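Long-range contacts in branched-chain phosphotransacylase (PDB 1YCO), which probably transfers an acyl group between coenzyme A and phosphate: residues K97-M105 and L115-I123; L146-L154 and P208-P219. All coordinates share one frame; numbering follows the deposited sequence.

Interaction 1. Residues K97-M105 and L115-I123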
loop_
_atom_site.group_PDB
_atom_site.type_symbol
_atom_site.label_atom_id
_atom_site.label_comp_id
_atom_site.label_asym_id
_atom_site.label_seq_id
_atom_site.Cartn_x
_atom_site.Cartn_y
_atom_site.Cartn_z
ATOM N N LYS A 97 13.160 24.190 6.851
ATOM C CA LYS A 97 13.213 23.581 5.523
ATOM C C LYS A 97 11.976 24.061 4.792
ATOM O O LYS A 97 10.933 24.272 5.414
ATOM C CB LYS A 97 13.193 22.052 5.616
ATOM C CG LYS A 97 14.454 21.453 6.186
ATOM C CD LYS A 97 15.625 21.809 5.318
ATOM C CE LYS A 97 16.901 21.210 5.835
ATOM N NZ LYS A 97 18.021 21.575 4.903
ATOM N N PRO A 98 12.073 24.243 3.465
ATOM C CA PRO A 98 10.948 24.706 2.642
ATOM C C PRO A 98 9.601 24.137 3.094
ATOM O O PRO A 98 8.606 24.863 3.186
ATOM C CB PRO A 98 11.341 24.244 1.242
ATOM C CG PRO A 98 12.820 24.413 1.259
ATOM C CD PRO A 98 13.232 23.894 2.623
ATOM N N ILE A 99 9.572 22.840 3.383
ATOM C CA ILE A 99 8.341 22.192 3.831
ATOM C C ILE A 99 8.617 21.068 4.832
ATOM O O ILE A 99 9.739 20.579 4.936
ATOM C CB ILE A 99 7.564 21.557 2.661
ATOM C CG1 ILE A 99 8.220 20.241 2.268
ATOM C CG2 ILE A 99 7.528 22.497 1.458
ATOM C CD1 ILE A 99 7.262 19.070 2.263
ATOM N N LEU A 100 7.583 20.668 5.565
ATOM C CA LEU A 100 7.702 19.576 6.517
ATOM C C LEU A 100 7.222 18.304 5.815
ATOM O O LEU A 100 6.334 18.348 4.966
ATOM C CB LEU A 100 6.827 19.827 7.752
ATOM C CG LEU A 100 7.159 21.012 8.680
ATOM C CD1 LEU A 100 6.111 21.110 9.786
ATOM C CD2 LEU A 100 8.547 20.834 9.279
ATOM N N SER A 101 7.815 17.177 6.173
ATOM C CA SER A 101 7.429 15.914 5.592
ATOM C C SER A 101 7.590 14.837 6.656
ATOM O O SER A 101 8.114 15.094 7.737
ATOM C CB SER A 101 8.314 15.577 4.373
ATOM O OG SER A 101 9.680 15.373 4.729
ATOM N N HIS A 102 7.128 13.634 6.358
ATOM C CA HIS A 102 7.297 12.558 7.301
ATOM C C HIS A 102 8.151 11.537 6.592
ATOM O O HIS A 102 7.983 11.272 5.395
ATOM C CB HIS A 102 5.959 11.959 7.712
ATOM C CG HIS A 102 6.076 10.850 8.713
ATOM N ND1 HIS A 102 6.537 9.595 8.378
ATOM C CD2 HIS A 102 5.812 10.813 10.041
ATOM C CE1 HIS A 102 6.554 8.831 9.458
ATOM N NE2 HIS A 102 6.119 9.547 10.480
ATOM N N VAL A 103 9.095 10.992 7.340
ATOM C CA VAL A 103 10.008 9.995 6.822
ATOM C C VAL A 103 10.070 8.835 7.806
ATOM O O VAL A 103 10.192 9.033 9.012
ATOM C CB VAL A 103 11.436 10.569 6.653
ATOM C CG1 VAL A 103 12.429 9.447 6.340
ATOM C CG2 VAL A 103 11.450 11.611 5.543
ATOM N N ALA A 104 10.007 7.623 7.271
ATOM C CA ALA A 104 10.054 6.424 8.080
ATOM C C ALA A 104 11.232 5.555 7.675
ATOM O O ALA A 104 11.649 5.541 6.508
ATOM C CB ALA A 104 8.753 5.627 7.925
ATOM N N MET A 105 11.774 4.831 8.650
ATOM C CA MET A 105 12.866 3.903 8.380
ATOM C C MET A 105 12.265 2.510 8.509
ATOM O O MET A 105 11.619 2.192 9.507
ATOM C CB MET A 105 14.024 4.073 9.374
ATOM C CG MET A 105 15.100 2.994 9.186
ATOM S SD MET A 105 16.804 3.557 9.284
ATOM C CE MET A 105 17.250 3.059 10.955
ATOM N N LEU A 115 14.254 3.861 3.414
ATOM C CA LEU A 115 13.427 4.919 3.936
ATOM C C LEU A 115 12.159 4.998 3.087
ATOM O O LEU A 115 12.176 4.725 1.886
ATOM C CB LEU A 115 14.192 6.246 3.912
ATOM C CG LEU A 115 15.567 6.270 4.611
ATOM C CD1 LEU A 115 16.107 7.712 4.604
ATOM C CD2 LEU A 115 15.449 5.787 6.051
ATOM N N LEU A 116 11.057 5.320 3.747
ATOM C CA LEU A 116 9.767 5.466 3.103
ATOM C C LEU A 116 9.316 6.881 3.412
ATOM O O LEU A 116 9.368 7.318 4.566
ATOM C CB LEU A 116 8.757 4.477 3.686
ATOM C CG LEU A 116 7.302 4.589 3.195
ATOM C CD1 LEU A 116 7.221 4.426 1.690
ATOM C CD2 LEU A 116 6.466 3.528 3.893
ATOM N N THR A 117 8.875 7.617 2.408
ATOM C CA THR A 117 8.471 8.945 2.748
ATOM C C THR A 117 7.179 9.525 2.267
ATOM O O THR A 117 6.754 9.442 1.106
ATOM C CB THR A 117 9.592 9.982 2.495
ATOM O OG1 THR A 117 9.062 11.287 2.723
ATOM C CG2 THR A 117 10.124 9.886 1.098
ATOM N N ASP A 118 6.589 10.118 3.288
ATOM C CA ASP A 118 5.362 10.842 3.316
ATOM C C ASP A 118 4.047 10.122 3.308
ATOM O O ASP A 118 3.290 10.185 2.355
ATOM C CB ASP A 118 5.396 11.959 2.303
ATOM C CG ASP A 118 5.067 13.292 2.950
ATOM O OD1 ASP A 118 5.014 14.311 2.222
ATOM O OD2 ASP A 118 4.854 13.295 4.193
ATOM N N CYS A 119 3.773 9.487 4.442
ATOM C CA CYS A 119 2.529 8.777 4.654
ATOM C C CYS A 119 1.792 9.353 5.868
ATOM O O CYS A 119 1.063 8.632 6.555
ATOM C CB CYS A 119 2.823 7.306 4.863
ATOM S SG CYS A 119 4.311 6.985 5.807
ATOM N N ALA A 120 1.988 10.653 6.124
ATOM C CA ALA A 120 1.346 11.343 7.249
ATOM C C ALA A 120 1.181 12.860 7.099
ATOM O O ALA A 120 0.226 13.431 7.629
ATOM C CB ALA A 120 2.109 11.055 8.545
ATOM N N MET A 121 2.094 13.513 6.385
ATOM C CA MET A 121 2.032 14.967 6.233
ATOM C C MET A 121 1.360 15.506 4.964
ATOM O O MET A 121 0.283 16.098 5.025
ATOM C CB MET A 121 3.439 15.577 6.323
ATOM C CG MET A 121 4.106 15.524 7.696
ATOM S SD MET A 121 3.252 16.480 9.005
ATOM C CE MET A 121 3.679 18.145 8.540
ATOM N N ASN A 122 2.004 15.318 3.819
ATOM C CA ASN A 122 1.477 15.823 2.564
ATOM C C ASN A 122 0.518 14.863 1.881
ATOM O O ASN A 122 0.922 13.836 1.358
ATOM C CB ASN A 122 2.659 16.184 1.663
ATOM C CG ASN A 122 3.603 17.190 2.333
ATOM O OD1 ASN A 122 3.353 18.396 2.320
ATOM N ND2 ASN A 122 4.668 16.689 2.955
ATOM N N ILE A 123 -0.762 15.221 1.878
ATOM C CA ILE A 123 -1.802 14.389 1.289
ATOM C C ILE A 123 -1.595 13.913 -0.141
ATOM O O ILE A 123 -1.604 12.711 -0.412
ATOM C CB ILE A 123 -3.153 15.087 1.344
ATOM C CG1 ILE A 123 -3.500 15.408 2.798
ATOM C CG2 ILE A 123 -4.240 14.174 0.709
ATOM C CD1 ILE A 123 -4.743 16.279 2.947
HETATM O O HOH W 1 3.625 20.048 5.202
HETATM O O HOH W 2 10.803 13.391 2.860
HETATM O O HOH W 3 6.626 8.234 6.056
#
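Met105 and Leu115 meet on one face of an antiparallel beta hairpin, with Leu115 CD2 4.0 Å from Met105 CB. Val103 and Thr117 follow on the same face. Ala104 and Leu116 form the hydrogen-bonded pair between them, and their side chains lie on the other face. Past the strands, the 118-122 loop folds back along 99-102. Met121 is bent at chi2 and chi3, which brings its CE to 3.7 Å from Leu100 CB. The CB of Ala120 lies obliquely against the His102 ring.

Polar groups hold this turn. His102 O takes two donors from opposite faces of its carbonyl plane, Asp118 N at 2.8 Å and Thr117 OG1 at 2.9 Å. Thr117 OG1 is placed there by a chi1 of 174°, anti to its own N. In return, His102 N meets Asp118 OD2 from above the carboxylate plane. The amide of Asn122 reaches the segment that leads into strand 101-105. Its ND2 gives a bond to a lone pair of Leu100 O (3.1 Å, 162° at the hydrogen).

Strand 238-244 pairs with 101-105 along its other edge. Helix 127-143 packs on Ile99 and Thr117, and helix 259-274 on Val103 and Met105.

Interaction 2. Residues L146-L154 and P208-P219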
loop_
_atom_site.group_PDB
_atom_site.type_symbol
_atom_site.label_atom_id
_atom_site.label_comp_id
_atom_site.label_asym_id
_atom_site.label_seq_id
_atom_site.Cartn_x
_atom_site.Cartn_y
_atom_site.Cartn_z
ATOM N N LEU A 146 24.654 7.720 4.424
ATOM C CA LEU A 146 24.576 7.369 3.008
ATOM C C LEU A 146 24.912 8.586 2.156
ATOM O O LEU A 146 24.278 9.629 2.283
ATOM C CB LEU A 146 23.170 6.864 2.680
ATOM C CG LEU A 146 23.066 5.475 2.051
ATOM C CD1 LEU A 146 22.133 4.598 2.879
ATOM C CD2 LEU A 146 22.552 5.599 0.623
ATOM N N HIS A 147 25.903 8.448 1.284
ATOM C CA HIS A 147 26.326 9.554 0.429
ATOM C C HIS A 147 25.539 9.705 -0.879
ATOM O O HIS A 147 25.113 10.810 -1.223
ATOM C CB HIS A 147 27.815 9.414 0.105
ATOM C CG HIS A 147 28.702 9.445 1.313
ATOM N ND1 HIS A 147 29.076 10.617 1.935
ATOM C CD2 HIS A 147 29.294 8.443 2.008
ATOM C CE1 HIS A 147 29.863 10.337 2.959
ATOM N NE2 HIS A 147 30.013 9.025 3.024
ATOM N N HIS A 148 25.362 8.603 -1.610
ATOM C CA HIS A 148 24.638 8.623 -2.884
ATOM C C HIS A 148 23.422 7.692 -2.874
ATOM O O HIS A 148 23.408 6.664 -3.546
ATOM C CB HIS A 148 25.573 8.213 -4.029
ATOM C CG HIS A 148 25.076 8.620 -5.383
ATOM N ND1 HIS A 148 25.132 9.923 -5.833
ATOM C CD2 HIS A 148 24.461 7.910 -6.359
ATOM C CE1 HIS A 148 24.572 9.997 -7.029
ATOM N NE2 HIS A 148 24.158 8.792 -7.370
ATOM N N PRO A 149 22.374 8.054 -2.120
ATOM C CA PRO A 149 21.148 7.254 -2.014
ATOM C C PRO A 149 20.300 7.108 -3.276
ATOM O O PRO A 149 20.138 8.054 -4.047
ATOM C CB PRO A 149 20.380 7.964 -0.908
ATOM C CG PRO A 149 20.781 9.391 -1.105
ATOM C CD PRO A 149 22.273 9.265 -1.287
ATOM N N LYS A 150 19.756 5.915 -3.475
ATOM C CA LYS A 150 18.891 5.665 -4.610
ATOM C C LYS A 150 17.470 6.003 -4.171
ATOM O O LYS A 150 16.968 5.496 -3.159
ATOM C CB LYS A 150 19.006 4.208 -5.073
ATOM C CG LYS A 150 20.411 3.872 -5.571
ATOM C CD LYS A 150 20.509 2.530 -6.247
ATOM C CE LYS A 150 21.973 2.206 -6.581
ATOM N NZ LYS A 150 22.127 1.109 -7.596
ATOM N N ILE A 151 16.842 6.889 -4.939
ATOM C CA ILE A 151 15.496 7.363 -4.659
ATOM C C ILE A 151 14.545 6.991 -5.782
ATOM O O ILE A 151 14.594 7.534 -6.892
ATOM C CB ILE A 151 15.506 8.889 -4.452
ATOM C CG1 ILE A 151 16.580 9.225 -3.398
ATOM C CG2 ILE A 151 14.134 9.376 -4.012
ATOM C CD1 ILE A 151 16.782 10.706 -3.142
ATOM N N ALA A 152 13.678 6.047 -5.460
ATOM C CA ALA A 152 12.694 5.544 -6.379
ATOM C C ALA A 152 11.351 6.239 -6.209
ATOM O O ALA A 152 10.795 6.306 -5.106
ATOM C CB ALA A 152 12.532 4.036 -6.180
ATOM N N LEU A 153 10.850 6.762 -7.322
ATOM C CA LEU A 153 9.560 7.433 -7.364
ATOM C C LEU A 153 8.567 6.353 -7.771
ATOM O O LEU A 153 8.489 5.960 -8.934
ATOM C CB LEU A 153 9.595 8.556 -8.396
ATOM C CG LEU A 153 10.756 9.519 -8.139
ATOM C CD1 LEU A 153 10.751 10.636 -9.179
ATOM C CD2 LEU A 153 10.615 10.103 -6.729
ATOM N N LEU A 154 7.818 5.871 -6.789
ATOM C CA LEU A 154 6.846 4.803 -6.986
ATOM C C LEU A 154 5.587 5.122 -7.751
ATOM O O LEU A 154 4.986 6.176 -7.575
ATOM C CB LEU A 154 6.431 4.234 -5.639
ATOM C CG LEU A 154 7.418 3.352 -4.898
ATOM C CD1 LEU A 154 6.744 2.890 -3.609
ATOM C CD2 LEU A 154 7.791 2.143 -5.757
ATOM N N PRO A 208 18.359 2.845 -13.692
ATOM C CA PRO A 208 19.247 3.423 -12.674
ATOM C C PRO A 208 19.061 2.758 -11.316
ATOM O O PRO A 208 19.980 2.722 -10.495
ATOM C CB PRO A 208 18.840 4.894 -12.640
ATOM C CG PRO A 208 18.331 5.136 -14.016
ATOM C CD PRO A 208 17.523 3.891 -14.294
ATOM N N ILE A 209 17.863 2.245 -11.074
ATOM C CA ILE A 209 17.590 1.575 -9.811
ATOM C C ILE A 209 17.004 0.209 -10.080
ATOM O O ILE A 209 16.035 0.072 -10.818
ATOM C CB ILE A 209 16.620 2.384 -8.942
ATOM C CG1 ILE A 209 17.204 3.780 -8.699
ATOM C CG2 ILE A 209 16.364 1.628 -7.633
ATOM C CD1 ILE A 209 16.240 4.779 -8.077
ATOM N N MET A 210 17.603 -0.812 -9.486
ATOM C CA MET A 210 17.126 -2.163 -9.707
ATOM C C MET A 210 17.000 -2.972 -8.426
ATOM O O MET A 210 17.937 -3.649 -7.997
ATOM C CB MET A 210 18.033 -2.845 -10.725
ATOM C CG MET A 210 18.041 -2.103 -12.063
ATOM S SD MET A 210 19.034 -2.836 -13.383
ATOM C CE MET A 210 20.673 -2.389 -12.843
ATOM N N GLY A 211 15.820 -2.875 -7.818
ATOM C CA GLY A 211 15.529 -3.591 -6.591
ATOM C C GLY A 211 16.422 -3.269 -5.420
ATOM O O GLY A 211 16.354 -3.966 -4.417
ATOM N N ASP A 212 17.245 -2.222 -5.544
ATOM C CA ASP A 212 18.153 -1.822 -4.478
ATOM C C ASP A 212 18.004 -0.359 -4.054
ATOM O O ASP A 212 18.992 0.276 -3.712
ATOM C CB ASP A 212 19.611 -2.101 -4.894
ATOM C CG ASP A 212 20.095 -1.192 -6.029
ATOM O OD1 ASP A 212 19.246 -0.610 -6.748
ATOM O OD2 ASP A 212 21.332 -1.070 -6.216
ATOM N N ALA A 213 16.778 0.169 -4.060
ATOM C CA ALA A 213 16.536 1.562 -3.679
ATOM C C ALA A 213 16.735 1.804 -2.190
ATOM O O ALA A 213 16.436 0.943 -1.365
ATOM C CB ALA A 213 15.133 1.974 -4.073
ATOM N N ASP A 214 17.227 2.987 -1.847
ATOM C CA ASP A 214 17.464 3.329 -0.448
ATOM C C ASP A 214 16.311 4.119 0.162
ATOM O O ASP A 214 16.117 4.144 1.381
ATOM C CB ASP A 214 18.759 4.116 -0.336
ATOM C CG ASP A 214 19.940 3.327 -0.826
ATOM O OD1 ASP A 214 20.239 2.287 -0.206
ATOM O OD2 ASP A 214 20.560 3.733 -1.832
ATOM N N ILE A 215 15.556 4.771 -0.706
ATOM C CA ILE A 215 14.430 5.565 -0.285
ATOM C C ILE A 215 13.296 5.356 -1.266
ATOM O O ILE A 215 13.484 5.396 -2.487
ATOM C CB ILE A 215 14.765 7.066 -0.288
ATOM C CG1 ILE A 215 15.936 7.341 0.650
ATOM C CG2 ILE A 215 13.520 7.880 0.104
ATOM C CD1 ILE A 215 16.419 8.766 0.621
ATOM N N LEU A 216 12.106 5.142 -0.731
ATOM C CA LEU A 216 10.946 4.968 -1.580
ATOM C C LEU A 216 10.109 6.222 -1.370
ATOM O O LEU A 216 9.932 6.662 -0.244
ATOM C CB LEU A 216 10.163 3.726 -1.166
ATOM C CG LEU A 216 10.874 2.363 -1.152
ATOM C CD1 LEU A 216 9.901 1.279 -0.676
ATOM C CD2 LEU A 216 11.397 2.028 -2.546
ATOM N N VAL A 217 9.642 6.808 -2.466
ATOM C CA VAL A 217 8.801 7.999 -2.436
ATOM C C VAL A 217 7.441 7.670 -3.086
ATOM O O VAL A 217 7.363 7.321 -4.271
ATOM C CB VAL A 217 9.455 9.181 -3.205
ATOM C CG1 VAL A 217 8.595 10.437 -3.091
ATOM C CG2 VAL A 217 10.835 9.450 -2.664
ATOM N N VAL A 218 6.379 7.774 -2.290
ATOM C CA VAL A 218 5.019 7.494 -2.739
ATOM C C VAL A 218 4.339 8.747 -3.267
ATOM O O VAL A 218 4.781 9.854 -3.004
ATOM C CB VAL A 218 4.162 6.921 -1.602
ATOM C CG1 VAL A 218 4.757 5.594 -1.134
ATOM C CG2 VAL A 218 4.105 7.922 -0.457
ATOM N N PRO A 219 3.240 8.578 -4.020
ATOM C CA PRO A 219 2.486 9.702 -4.599
ATOM C C PRO A 219 1.530 10.359 -3.612
ATOM O O PRO A 219 1.311 11.568 -3.655
ATOM C CB PRO A 219 1.687 9.052 -5.740
ATOM C CG PRO A 219 2.290 7.712 -5.936
ATOM C CD PRO A 219 2.751 7.298 -4.568
HETATM O O HOH W 4 21.141 -0.332 -9.836
#
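Ile151 and Val217 pack across two neighbouring parallel strands, 150-154 and 215-217, in the mixed sheet of this alpha/beta protein. Their methyls Ile151 CG2 and Val217 CG2 are 3.6 Å apart. Ile151 and Ile215 lie side by side and point the same way, as do Leu153 and Val217. Leu153 CD2 is 3.8 Å from Val217 CB. This face is covered by helices 127-143 and 165-177. On the other face, Ala152 CB meets Ala213 CB at 3.9 Å, and Ile209 CD1 reaches over the strand to Ile151 O. The ladder between the backbones is regular: Ala152 N bonds to Ile215 O, Val217 N to Ala152 O and Leu154 N to Val217 O.

The start of the strand is more open and more polar. Lys150 O accepts from both Asp214 N and Ile215 N. The carboxylate of Asp214 turns back to Lys150 N, which it receives on the anti lone pair of OD2 (2.8 Å, 170° at the hydrogen). Leu146 CD2 crosses obliquely over that carboxylate, 3.7 Å from OD2. The lysine side chain first passes Asp214 OD2 with its CB and CG. It then continues, extended beyond CG, to bring NZ to Asp212 in the loop before strand 215-217. A water there makes weak bonds to NZ and to Pro208 O. Asp212 is fixed in turn by Met210 N, which bonds to its OD1 from above the carboxylate plane. The salt bridge uses its other oxygen: Lys150 NZ sits 2.7 Å from Asp212 OD2, on the syn side and 19° out of the carboxylate plane.

How the interactions relate
From the N terminus, interaction 1 comes first. It closes the short hairpin of strands 101-107 and 113-117, with 9 residues between its segments. The chain then forms helix 127-143 before interaction 2 opens at 146-154. That contact closes a longer loop of 53 residues, which holds helices 165-177, 191-195 and 197-202 and strand 184-189. The two loops follow in series and neither nest nor cross. They join in space because strands 113-117 and 215-217 are neighbours in one mixed sheet. Leu115 probably bonds through its backbone to Asp214 and Leu216. Val218 CG2 also packs on the backbone oxygens of Thr117 and Asp118.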